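Local coordinates for protein protease (Helicobacter pylori, PDB 5EUF) that is a zinc-binding M16-family peptidase that probably cleaves the cytoplasmic domain of human junctional adhesion molecule A, weakening the gastric epithelial barrier, at residues 11-14 against 15-19; 100-103 against 104-108; 198-201 against 202-206; 392-396 against 397-401. All blocks are in the same frame, centred on the assembly; numbering follows the deposited sequence.

Contact 1 (11-14 against 15-19); sequences VTLK and NGLQV
Leu13 and Leu17 lie side by side and point the same way, their CD2 methyls meeting at 3.7 Å. Leu13 CD1 lies 3.7 Å from CG2 of Val19, the two side chains passing at a slant. Both contacts fall on the side of the hairpin that packs against helix 202-213, where Phe206 meets Val11 and Val19, and Phe213 meets Leu17. Strands 9-12 and 18-23 run antiparallel here; Val11 and Val19 form a hydrogen-bonded pair, with Val19 N to Val11 O at 2.7 Å, while Thr12 and Gln18 form the next, non-hydrogen-bonded pair. Leu13 N then bonds Leu17 O at 2.8 Å, and Gly16 N bonds Leu13 O: a type I turn with a G1 bulge at Gly16, where at phi 90° a side chain would press on the preceding carbonyl O. Within the turn, chi1 of 50° places the Asn15 amide between its own backbone N and carbonyl carbon, and OD1 accepts from Leu17 N at 3.2 Å as an Asx turn, the donor standing above the amide plane. With ND2 of Asn15 given to the carbonyls of Phe213 and Leu216, both ends of this buried amide are satisfied, which implies a polar tie from the turn to the end of helix 202-213 and the loop after it.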
loop_
_atom_site.group_PDB
_atom_site.type_symbol
_atom_site.label_atom_id
_atom_site.label_comp_id
_atom_site.label_asym_id
_atom_site.label_seq_id
_atom_site.Cartn_x
_atom_site.Cartn_y
_atom_site.Cartn_z
ATOM N N VAL B 11 29.292 -11.763 22.162
ATOM C CA VAL B 11 29.127 -13.195 22.366
ATOM C C VAL B 11 27.752 -13.629 21.870
ATOM O O VAL B 11 26.738 -13.023 22.219
ATOM C CB VAL B 11 29.290 -13.585 23.854
ATOM C CG1 VAL B 11 28.707 -14.965 24.119
ATOM C CG2 VAL B 11 30.755 -13.532 24.267
ATOM N N THR B 12 27.724 -14.666 21.039
ATOM C CA THR B 12 26.465 -15.235 20.576
ATOM C C THR B 12 26.135 -16.490 21.375
ATOM O O THR B 12 26.979 -17.371 21.538
ATOM C CB THR B 12 26.508 -15.575 19.079
ATOM O OG1 THR B 12 26.756 -14.382 18.323
ATOM C CG2 THR B 12 25.186 -16.186 18.633
ATOM N N LEU B 13 24.907 -16.559 21.877
ATOM C CA LEU B 13 24.471 -17.679 22.705
ATOM C C LEU B 13 24.002 -18.849 21.848
ATOM O O LEU B 13 23.921 -18.738 20.623
ATOM C CB LEU B 13 23.360 -17.233 23.658
ATOM C CG LEU B 13 23.777 -16.727 25.042
ATOM C CD1 LEU B 13 25.058 -15.902 24.994
ATOM C CD2 LEU B 13 22.648 -15.919 25.670
ATOM N N LYS B 14 23.691 -19.969 22.495
ATOM C CA LYS B 14 23.340 -21.194 21.779
ATOM C C LYS B 14 21.973 -21.106 21.107
ATOM O O LYS B 14 21.601 -21.982 20.326
ATOM C CB LYS B 14 23.375 -22.399 22.726
ATOM C CG LYS B 14 22.262 -22.426 23.764
ATOM C CD LYS B 14 22.298 -23.725 24.561
ATOM C CE LYS B 14 21.109 -23.839 25.501
ATOM N NZ LYS B 14 21.110 -25.133 26.243
ATOM N N ASN B 15 21.228 -20.051 21.416
ATOM C CA ASN B 15 19.918 -19.846 20.813
ATOM C C ASN B 15 19.938 -18.721 19.785
ATOM O O ASN B 15 18.892 -18.306 19.287
ATOM C CB ASN B 15 18.876 -19.556 21.893
ATOM C CG ASN B 15 19.318 -18.475 22.852
ATOM O OD1 ASN B 15 20.267 -17.741 22.581
ATOM N ND2 ASN B 15 18.631 -18.370 23.982
ATOM N N GLY B 16 21.135 -18.229 19.479
ATOM C CA GLY B 16 21.299 -17.198 18.471
ATOM C C GLY B 16 21.211 -15.781 19.005
ATOM O O GLY B 16 21.357 -14.817 18.253
ATOM N N LEU B 17 20.969 -15.647 20.305
ATOM C CA LEU B 17 20.921 -14.333 20.933
ATOM C C LEU B 17 22.312 -13.714 21.001
ATOM O O LEU B 17 23.256 -14.336 21.491
ATOM C CB LEU B 17 20.325 -14.418 22.339
ATOM C CG LEU B 17 20.209 -13.066 23.052
ATOM C CD1 LEU B 17 18.837 -12.459 22.826
ATOM C CD2 LEU B 17 20.512 -13.182 24.534
ATOM N N GLN B 18 22.432 -12.485 20.510
ATOM C CA GLN B 18 23.699 -11.770 20.551
ATOM C C GLN B 18 23.795 -10.921 21.812
ATOM O O GLN B 18 22.848 -10.228 22.180
ATOM C CB GLN B 18 23.863 -10.896 19.306
ATOM C CG GLN B 18 25.195 -10.162 19.238
ATOM C CD GLN B 18 25.387 -9.429 17.926
ATOM O OE1 GLN B 18 24.455 -9.301 17.131
ATOM N NE2 GLN B 18 26.603 -8.949 17.691
ATOM N N VAL B 19 24.944 -10.984 22.479
ATOM C CA VAL B 19 25.165 -10.204 23.688
ATOM C C VAL B 19 26.347 -9.263 23.500
ATOM O O VAL B 19 27.467 -9.707 23.249
ATOM C CB VAL B 19 25.423 -11.102 24.914
ATOM C CG1 VAL B 19 25.275 -10.301 26.199
ATOM C CG2 VAL B 19 24.471 -12.282 24.914
#

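Contact 2 (100-103 against 104-108); sequences ANLD and KSLEL
Ser105 meets the carbonyl of Asn101 twice. Its hydroxyl OG gives a hydrogen bond to Asn101 O at 2.6 Å, and its backbone N reaches the same oxygen at 3.0 Å; the two donors come from opposite faces of the carbonyl plane, so one acceptor is gripped by two bonds. With chi1 at -64°, OG lies anti to its own carbonyl carbon and is carried back toward the preceding turn. One residue further on, Leu106 N bonds Leu102 O at 3.0 Å, and the two leucine side chains run alongside each other in the same direction, with Leu102 CD1 4.2 Å from Leu106 CG. Glu107 N closes the next rung onto Asp103 O. These i to i+4 bonds open helix 102-113, which follows strand 91-98 in the M16 peptidase domain; Asn101 occupies the N-cap position, but its side chain makes no capping bond. Lys104 bends at chi2 (62°), and its NZ forms a weak salt bridge with Glu107 OE1 at 3.3 Å; the lysine also touches Ile74 of helix 70-77. Beyond this shell, Leu102 and Leu106 rest on Val33 of strand 30-37, while Phe78 lies against both Asn101 and Ser105. Helix 202-213 also packs here, with His212 touching Asp103 and Glu107, and Thr209 touching Leu106.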
loop_
_atom_site.group_PDB
_atom_site.type_symbol
_atom_site.label_atom_id
_atom_site.label_comp_id
_atom_site.label_asym_id
_atom_site.label_seq_id
_atom_site.Cartn_x
_atom_site.Cartn_y
_atom_site.Cartn_z
ATOM N N ALA B 100 24.398 -2.494 40.108
ATOM C CA ALA B 100 23.827 -3.297 41.179
ATOM C C ALA B 100 22.486 -3.888 40.755
ATOM O O ALA B 100 22.061 -4.920 41.272
ATOM C CB ALA B 100 23.667 -2.464 42.441
ATOM N N ASN B 101 21.828 -3.230 39.805
ATOM C CA ASN B 101 20.535 -3.691 39.315
ATOM C C ASN B 101 20.625 -4.317 37.929
ATOM O O ASN B 101 19.610 -4.520 37.265
ATOM C CB ASN B 101 19.532 -2.538 39.302
ATOM C CG ASN B 101 19.226 -2.021 40.692
ATOM O OD1 ASN B 101 19.341 -0.827 40.963
ATOM N ND2 ASN B 101 18.840 -2.923 41.586
ATOM N N LEU B 102 21.843 -4.624 37.498
ATOM C CA LEU B 102 22.053 -5.295 36.220
ATOM C C LEU B 102 21.394 -6.668 36.204
ATOM O O LEU B 102 20.759 -7.050 35.223
ATOM C CB LEU B 102 23.546 -5.436 35.924
ATOM C CG LEU B 102 23.863 -6.282 34.690
ATOM C CD1 LEU B 102 23.352 -5.605 33.428
ATOM C CD2 LEU B 102 25.352 -6.565 34.593
ATOM N N ASP B 103 21.550 -7.402 37.302
ATOM C CA ASP B 103 21.027 -8.760 37.398
ATOM C C ASP B 103 19.503 -8.788 37.345
ATOM O O ASP B 103 18.916 -9.576 36.605
ATOM C CB ASP B 103 21.516 -9.430 38.681
ATOM C CG ASP B 103 21.212 -10.913 38.711
ATOM O OD1 ASP B 103 21.997 -11.688 38.128
ATOM O OD2 ASP B 103 20.191 -11.307 39.315
ATOM N N LYS B 104 18.865 -7.925 38.128
ATOM C CA LYS B 104 17.409 -7.870 38.157
ATOM C C LYS B 104 16.851 -7.374 36.827
ATOM O O LYS B 104 15.790 -7.818 36.387
ATOM C CB LYS B 104 16.927 -6.972 39.295
ATOM C CG LYS B 104 15.426 -7.025 39.531
ATOM C CD LYS B 104 14.982 -8.423 39.929
ATOM C CE LYS B 104 13.485 -8.471 40.205
ATOM N NZ LYS B 104 13.019 -9.847 40.546
ATOM N N SER B 105 17.571 -6.454 36.188
ATOM C CA SER B 105 17.147 -5.907 34.902
ATOM C C SER B 105 17.157 -6.977 33.816
ATOM O O SER B 105 16.240 -7.055 32.999
ATOM C CB SER B 105 18.044 -4.737 34.494
ATOM O OG SER B 105 17.922 -3.668 35.413
ATOM N N LEU B 106 18.198 -7.802 33.817
ATOM C CA LEU B 106 18.299 -8.908 32.874
ATOM C C LEU B 106 17.205 -9.941 33.125
ATOM O O LEU B 106 16.680 -10.539 32.186
ATOM C CB LEU B 106 19.679 -9.562 32.964
ATOM C CG LEU B 106 20.814 -8.734 32.361
ATOM C CD1 LEU B 106 22.135 -9.477 32.434
ATOM C CD2 LEU B 106 20.480 -8.371 30.925
ATOM N N GLU B 107 16.868 -10.144 34.394
ATOM C CA GLU B 107 15.803 -11.065 34.773
ATOM C C GLU B 107 14.464 -10.602 34.216
ATOM O O GLU B 107 13.714 -11.388 33.635
ATOM C CB GLU B 107 15.723 -11.195 36.296
ATOM C CG GLU B 107 14.557 -12.036 36.793
ATOM C CD GLU B 107 14.538 -12.175 38.306
ATOM O OE1 GLU B 107 15.403 -11.574 38.977
ATOM O OE2 GLU B 107 13.655 -12.890 38.824
ATOM N N LEU B 108 14.179 -9.315 34.393
ATOM C CA LEU B 108 12.933 -8.722 33.922
ATOM C C LEU B 108 12.784 -8.807 32.405
ATOM O O LEU B 108 11.684 -9.010 31.891
ATOM C CB LEU B 108 12.844 -7.262 34.362
ATOM C CG LEU B 108 12.714 -6.976 35.854
ATOM C CD1 LEU B 108 12.504 -5.491 36.066
ATOM C CD2 LEU B 108 11.571 -7.775 36.449
#

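Contact 3 (198-201 against 202-206); sequences GDVN and SQKVF
Asn201 is the N-cap of helix 202-213, its side chain accepting from Lys204 N across the first turn. OD1 of Asn201 lies 2.7 Å from Lys204 N, with an N-H...O angle of 131° and the donor tilted 24° from the amide plane; CG stands anti to the backbone N (chi1 170°), which brings the amide over the start of the helix. The backbone oxygen of the same residue takes the regular helical bond: Val205 N reaches Asn201 O at 2.9 Å. A further bond from Lys204 N to Asn201 O is weak. The cap belongs to the exposed side, where Gln203 and the long chain of Lys204 both lead away from the loop and add little packing. The tight part is apolar. Val200 and Val205 cross at about a right angle, and both methyls of Val200 come up to CG2 of Val205, CG1 at 3.7 Å and CG2 at 3.8 Å. This valine pair lies where the chain passes from strand 192-198 into helix 202-213. Ser21 of strand 18-23 touches Val205, and Ser202 OG and Ser21 OG are hydrogen-bonded. Phe206 is also on the buried side. Over one face of its ring, offset toward the rim, Ser202 O lies 3.2 Å above the plane.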
loop_
_atom_site.group_PDB
_atom_site.type_symbol
_atom_site.label_atom_id
_atom_site.label_comp_id
_atom_site.label_asym_id
_atom_site.label_seq_id
_atom_site.Cartn_x
_atom_site.Cartn_y
_atom_site.Cartn_z
ATOM N N GLY B 198 27.978 0.887 29.942
ATOM C CA GLY B 198 28.202 1.638 31.164
ATOM C C GLY B 198 29.386 1.142 31.970
ATOM O O GLY B 198 30.355 0.626 31.417
ATOM N N ASP B 199 29.304 1.307 33.286
ATOM C CA ASP B 199 30.366 0.871 34.183
ATOM C C ASP B 199 30.072 -0.530 34.714
ATOM O O ASP B 199 29.485 -0.690 35.787
ATOM C CB ASP B 199 30.529 1.861 35.342
ATOM C CG ASP B 199 31.698 1.515 36.249
ATOM O OD1 ASP B 199 32.755 1.092 35.732
ATOM O OD2 ASP B 199 31.559 1.669 37.481
ATOM N N VAL B 200 30.478 -1.542 33.952
ATOM C CA VAL B 200 30.237 -2.932 34.326
ATOM C C VAL B 200 31.200 -3.868 33.590
ATOM O O VAL B 200 31.572 -3.617 32.443
ATOM C CB VAL B 200 28.768 -3.346 34.039
ATOM C CG1 VAL B 200 28.457 -3.256 32.547
ATOM C CG2 VAL B 200 28.480 -4.742 34.575
ATOM N N ASN B 201 31.616 -4.937 34.260
ATOM C CA ASN B 201 32.527 -5.901 33.658
ATOM C C ASN B 201 31.844 -6.755 32.596
ATOM O O ASN B 201 30.731 -7.241 32.798
ATOM C CB ASN B 201 33.137 -6.799 34.732
ATOM C CG ASN B 201 33.904 -7.963 34.145
ATOM O OD1 ASN B 201 33.398 -9.083 34.083
ATOM N ND2 ASN B 201 35.127 -7.704 33.698
ATOM N N SER B 202 32.522 -6.939 31.466
ATOM C CA SER B 202 31.971 -7.691 30.343
ATOM C C SER B 202 31.693 -9.150 30.691
ATOM O O SER B 202 30.657 -9.697 30.309
ATOM C CB SER B 202 32.917 -7.622 29.144
ATOM O OG SER B 202 32.988 -6.307 28.627
ATOM N N GLN B 203 32.618 -9.779 31.410
ATOM C CA GLN B 203 32.460 -11.180 31.788
ATOM C C GLN B 203 31.323 -11.350 32.789
ATOM O O GLN B 203 30.739 -12.428 32.896
ATOM C CB GLN B 203 33.763 -11.739 32.364
ATOM C CG GLN B 203 34.894 -11.855 31.350
ATOM C CD GLN B 203 34.616 -12.888 30.272
ATOM O OE1 GLN B 203 33.797 -13.791 30.452
ATOM N NE2 GLN B 203 35.299 -12.757 29.139
ATOM N N LYS B 204 31.010 -10.284 33.519
ATOM C CA LYS B 204 29.861 -10.296 34.417
ATOM C C LYS B 204 28.576 -10.138 33.612
ATOM O O LYS B 204 27.569 -10.782 33.904
ATOM C CB LYS B 204 29.969 -9.192 35.470
ATOM C CG LYS B 204 28.791 -9.157 36.437
ATOM C CD LYS B 204 28.935 -8.044 37.465
ATOM C CE LYS B 204 27.715 -7.970 38.375
ATOM N NZ LYS B 204 27.483 -9.249 39.103
ATOM N N VAL B 205 28.621 -9.276 32.600
ATOM C CA VAL B 205 27.493 -9.086 31.695
ATOM C C VAL B 205 27.153 -10.394 30.992
ATOM O O VAL B 205 25.990 -10.798 30.935
ATOM C CB VAL B 205 27.782 -7.999 30.632
ATOM C CG1 VAL B 205 26.715 -8.009 29.548
ATOM C CG2 VAL B 205 27.870 -6.627 31.276
ATOM N N PHE B 206 28.179 -11.059 30.471
ATOM C CA PHE B 206 27.988 -12.293 29.720
ATOM C C PHE B 206 27.397 -13.408 30.576
ATOM O O PHE B 206 26.398 -14.017 30.195
ATOM C CB PHE B 206 29.312 -12.749 29.103
ATOM C CG PHE B 206 29.782 -11.878 27.975
ATOM C CD1 PHE B 206 28.871 -11.185 27.194
ATOM C CD2 PHE B 206 31.131 -11.746 27.697
ATOM C CE1 PHE B 206 29.297 -10.380 26.156
ATOM C CE2 PHE B 206 31.563 -10.942 26.659
ATOM C CZ PHE B 206 30.644 -10.258 25.888
#

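Contact 4 (392-396 against 397-401); sequences LDLKV and SDLVR
Asp398 reaches back from the first turn of helix 396-406 to Lys395, the residue at the N-cap position. Starting at CB, the side chain lies 3.2 Å from Lys395 O and 3.8 Å from CD2 of Leu394, the leucine crossing it at a slant. The apolar side chains pack on other helices, Leu394 on 266-276, and Val396 and Leu399 on Leu347 of 344-361, while Val396 CG1 touches Val400 CG2 at 3.9 Å. CG of Asp398 is anti to the carbonyl carbon (chi1 -69°), and this swings the carboxylate past the helix start toward the Lys395 backbone. There OD2 accepts from Lys395 N at 3.0 Å along a nearly straight line (175°), although the donor stands above the carboxylate plane. The lysine's own chain, bent at chi2 and chi3, folds round to bring NZ within 3.7 Å of OD2, a long salt bridge. The carboxylate thus links a lysine and an arginine, and the nearby positive charges would probably favour its ionised form. OD1 serves Arg401, whose NH2 is paired in turn with Asp265: Arg401 NH1 meets Asp398 OD1 on its anti side at 2.7 Å, the oxygen lying in the guanidinium plane.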
loop_
_atom_site.group_PDB
_atom_site.type_symbol
_atom_site.label_atom_id
_atom_site.label_comp_id
_atom_site.label_asym_id
_atom_site.label_seq_id
_atom_site.Cartn_x
_atom_site.Cartn_y
_atom_site.Cartn_z
ATOM N N LEU B 392 35.065 13.733 9.150
ATOM C CA LEU B 392 36.049 14.806 9.234
ATOM C C LEU B 392 36.897 14.911 7.969
ATOM O O LEU B 392 37.635 15.877 7.790
ATOM C CB LEU B 392 36.947 14.601 10.454
ATOM C CG LEU B 392 36.202 14.542 11.790
ATOM C CD1 LEU B 392 37.169 14.343 12.946
ATOM C CD2 LEU B 392 35.359 15.795 11.994
ATOM N N ASP B 393 36.789 13.914 7.097
ATOM C CA ASP B 393 37.504 13.936 5.825
ATOM C C ASP B 393 36.588 14.387 4.694
ATOM O O ASP B 393 36.986 14.394 3.530
ATOM C CB ASP B 393 38.091 12.561 5.505
ATOM C CG ASP B 393 39.212 12.170 6.442
ATOM O OD1 ASP B 393 39.860 13.076 7.007
ATOM O OD2 ASP B 393 39.447 10.957 6.613
ATOM N N LEU B 394 35.358 14.753 5.039
ATOM C CA LEU B 394 34.413 15.245 4.047
ATOM C C LEU B 394 34.874 16.581 3.484
ATOM O O LEU B 394 35.206 17.498 4.231
ATOM C CB LEU B 394 33.011 15.389 4.647
ATOM C CG LEU B 394 32.183 14.121 4.868
ATOM C CD1 LEU B 394 30.963 14.427 5.718
ATOM C CD2 LEU B 394 31.761 13.518 3.541
ATOM N N LYS B 395 34.908 16.681 2.161
ATOM C CA LYS B 395 35.148 17.959 1.514
ATOM C C LYS B 395 33.805 18.545 1.102
ATOM O O LYS B 395 32.809 17.825 1.042
ATOM C CB LYS B 395 36.073 17.804 0.302
ATOM C CG LYS B 395 37.497 17.373 0.642
ATOM C CD LYS B 395 37.683 15.872 0.493
ATOM C CE LYS B 395 37.458 15.429 -0.945
ATOM N NZ LYS B 395 37.612 13.956 -1.108
ATOM N N VAL B 396 33.773 19.848 0.838
ATOM C CA VAL B 396 32.562 20.506 0.360
ATOM C C VAL B 396 32.041 19.803 -0.889
ATOM O O VAL B 396 30.835 19.609 -1.051
ATOM C CB VAL B 396 32.811 21.994 0.043
ATOM C CG1 VAL B 396 31.610 22.602 -0.668
ATOM C CG2 VAL B 396 33.133 22.762 1.313
ATOM N N SER B 397 32.969 19.409 -1.756
ATOM C CA SER B 397 32.637 18.711 -2.991
ATOM C C SER B 397 31.830 17.445 -2.720
ATOM O O SER B 397 30.931 17.102 -3.487
ATOM C CB SER B 397 33.909 18.367 -3.768
ATOM O OG SER B 397 34.794 17.593 -2.979
ATOM N N ASP B 398 32.148 16.757 -1.627
ATOM C CA ASP B 398 31.412 15.555 -1.245
ATOM C C ASP B 398 29.962 15.901 -0.931
ATOM O O ASP B 398 29.040 15.194 -1.336
ATOM C CB ASP B 398 32.067 14.869 -0.042
ATOM C CG ASP B 398 33.410 14.249 -0.381
ATOM O OD1 ASP B 398 33.584 13.801 -1.536
ATOM O OD2 ASP B 398 34.292 14.211 0.505
ATOM N N LEU B 399 29.768 17.002 -0.215
ATOM C CA LEU B 399 28.432 17.461 0.135
ATOM C C LEU B 399 27.643 17.874 -1.106
ATOM O O LEU B 399 26.437 17.650 -1.186
ATOM C CB LEU B 399 28.511 18.630 1.119
ATOM C CG LEU B 399 28.714 18.320 2.605
ATOM C CD1 LEU B 399 30.052 17.648 2.871
ATOM C CD2 LEU B 399 28.584 19.596 3.424
ATOM N N VAL B 400 28.333 18.470 -2.075
ATOM C CA VAL B 400 27.683 18.963 -3.286
ATOM C C VAL B 400 27.398 17.825 -4.269
ATOM O O VAL B 400 26.371 17.828 -4.950
ATOM C CB VAL B 400 28.536 20.049 -3.976
ATOM C CG1 VAL B 400 27.847 20.559 -5.233
ATOM C CG2 VAL B 400 28.796 21.199 -3.016
ATOM N N ARG B 401 28.302 16.851 -4.338
ATOM C CA ARG B 401 28.081 15.661 -5.158
ATOM C C ARG B 401 26.839 14.910 -4.695
ATOM O O ARG B 401 25.964 14.580 -5.495
ATOM C CB ARG B 401 29.290 14.724 -5.109
ATOM C CG ARG B 401 29.066 13.404 -5.843
ATOM C CD ARG B 401 30.113 12.356 -5.483
ATOM N NE ARG B 401 29.934 11.828 -4.131
ATOM C CZ ARG B 401 30.727 12.112 -3.103
ATOM N NH1 ARG B 401 31.768 12.919 -3.268
ATOM N NH2 ARG B 401 30.485 11.584 -1.910
#

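Overall arrangement
Contacts 1, 2 and 3 gather at one end of the chain, round a six-stranded sheet, whereas contact 4 stands apart, its centre about 39 Å from those of contacts 1 and 3. Helix 202-213 carries contact 3 and packs on contacts 1 and 2: Phe206 meets Val11 and Val19, and Leu102 meets Val200 and Val205. Contact 4 packs instead on helices 266-276 and 344-361. Contacts 1 and 2 have the larger buried share, four of nine and three of seven touching residues; contacts 3 and 4 are nearer the surface. Accordingly, a buried turn amide and a serine hydroxyl serve the first two, an exposed asparagine cap and a charged network the others.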